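Side-chain contact in putative D-arabinose 5-phosphate isomerase (Klebsiella pneumoniae subsp. pneumoniae, PDB 3K2V), which probably interconverts, as the full-length enzyme, D-arabinose 5-phosphate and D-ribulose 5-phosphate, and binds CMP-Kdo in its CBS-domain pair: residues L113-D116 / A117-M121. Sequence-based numbering, arbitrary orientation.
Sequences LAVD and ALNLM
Asp116 and Asn119 meet through a water on the outer face of the first turns of helix 114-124, a local i to i+3 contact within the second CBS domain, where this helix links strands 107-108 and 128-133 in a beta-alpha-beta unit. Four successive i to i+4 bonds across the segments, from Ala117 N to Leu120 N, show the alpha-helical frame, and Met121 N to Ala117 O continues it. Leu113, at the N-cap position, starts the series: its O accepts from Ala117 N at 3.0 Å, nearly in line with its C=O bond. Further along, Asn119 N donates to Val115 O at 3.0 Å, here from outside the carbonyl plane. The helix is two-sided: Ala114, Leu118 and selenomethionine Met121 rest on Leu146 of helix 143-146, Ala117 and Leu120 lie against Ile108, and Leu118 also packs on Leu147 of the second subunit.

On the polar side, Asp116 and Asn119 both carry CG beside their own backbone N (chi1 -66° and -77°), which brings the two polar groups near each other without direct bonding: OD1 of Asp116 and ND2 of Asn119 stay 4.1 Å apart, with carboxylate and amide planes turned 52° from one another. The amide also passes close to the preceding turn, with Asn119 CG 3.4 Å from Val115 O. One water spans the gap, donating to Asp116 OD1 at 2.6 Å and accepting from Asn119 ND2 at 3.3 Å.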
loop_
_atom_site.group_PDB
_atom_site.type_symbol
_atom_site.label_atom_id
_atom_site.label_comp_id
_atom_site.label_asym_id
_atom_site.label_seq_id
_atom_site.Cartn_x
_atom_site.Cartn_y
_atom_site.Cartn_z
ATOM N N LEU A 113 -10.504 18.668 -4.991
ATOM C CA LEU A 113 -10.251 18.158 -6.336
ATOM C C LEU A 113 -9.342 16.943 -6.255
ATOM O O LEU A 113 -8.482 16.855 -5.369
ATOM C CB LEU A 113 -9.624 19.242 -7.244
ATOM C CG LEU A 113 -10.450 20.506 -7.479
ATOM C CD1 LEU A 113 -9.739 21.404 -8.500
ATOM C CD2 LEU A 113 -11.885 20.187 -7.927
ATOM N N ALA A 114 -9.552 15.991 -7.162
ATOM C CA ALA A 114 -8.725 14.781 -7.206
ATOM C C ALA A 114 -7.248 15.142 -7.311
ATOM O O ALA A 114 -6.416 14.491 -6.678
ATOM C CB ALA A 114 -9.145 13.869 -8.346
ATOM N N VAL A 115 -6.915 16.196 -8.064
ATOM C CA VAL A 115 -5.499 16.605 -8.180
ATOM C C VAL A 115 -4.890 17.014 -6.830
ATOM O O VAL A 115 -3.726 16.711 -6.539
ATOM C CB VAL A 115 -5.262 17.718 -9.230
ATOM C CG1 VAL A 115 -5.908 19.047 -8.822
ATOM C CG2 VAL A 115 -3.745 17.884 -9.474
ATOM N N ASP A 116 -5.680 17.685 -6.000
ATOM C CA ASP A 116 -5.184 18.109 -4.701
ATOM C C ASP A 116 -5.134 16.945 -3.724
ATOM O O ASP A 116 -4.239 16.886 -2.897
ATOM C CB ASP A 116 -5.997 19.285 -4.177
ATOM C CG ASP A 116 -5.803 20.538 -5.043
ATOM O OD1 ASP A 116 -4.635 20.804 -5.393
ATOM O OD2 ASP A 116 -6.788 21.229 -5.391
ATOM N N ALA A 117 -6.049 15.992 -3.861
ATOM C CA ALA A 117 -5.984 14.749 -3.088
ATOM C C ALA A 117 -4.708 13.973 -3.448
ATOM O O ALA A 117 -3.992 13.465 -2.584
ATOM C CB ALA A 117 -7.225 13.910 -3.340
ATOM N N LEU A 118 -4.390 13.922 -4.736
ATOM C CA LEU A 118 -3.172 13.229 -5.178
ATOM C C LEU A 118 -1.934 13.894 -4.589
ATOM O O LEU A 118 -1.021 13.210 -4.101
ATOM C CB LEU A 118 -3.112 13.231 -6.702
ATOM C CG LEU A 118 -1.875 12.625 -7.372
ATOM C CD1 LEU A 118 -1.800 11.136 -7.062
ATOM C CD2 LEU A 118 -1.964 12.910 -8.865
ATOM N N ASN A 119 -1.903 15.223 -4.653
ATOM C CA ASN A 119 -0.773 15.991 -4.136
ATOM C C ASN A 119 -0.580 15.743 -2.648
ATOM O O ASN A 119 0.551 15.566 -2.200
ATOM C CB ASN A 119 -0.928 17.499 -4.419
ATOM C CG ASN A 119 -0.606 17.869 -5.869
ATOM O OD1 ASN A 119 0.077 17.140 -6.564
ATOM N ND2 ASN A 119 -1.110 19.017 -6.321
ATOM N N LEU A 120 -1.683 15.693 -1.897
ATOM C CA LEU A 120 -1.631 15.410 -0.462
ATOM C C LEU A 120 -1.097 14.018 -0.218
ATOM O O LEU A 120 -0.244 13.809 0.668
ATOM C CB LEU A 120 -3.019 15.561 0.190
ATOM C CG LEU A 120 -3.075 15.256 1.693
ATOM C CD1 LEU A 120 -2.215 16.268 2.486
ATOM C CD2 LEU A 120 -4.499 15.259 2.215
HETATM N N MSE A 121 -1.574 13.056 -0.997
HETATM C CA MSE A 121 -1.140 11.668 -0.814
HETATM C C MSE A 121 0.359 11.523 -1.108
HETATM O O MSE A 121 1.084 10.842 -0.373
HETATM C CB MSE A 121 -1.984 10.705 -1.663
HETATM C CG MSE A 121 -3.389 10.484 -1.095
HETATM SE SE MSE A 121 -4.435 9.046 -1.995
HETATM C CE MSE A 121 -5.543 10.116 -3.172
HETATM O O HOH W 1 -2.524 20.701 -3.903
#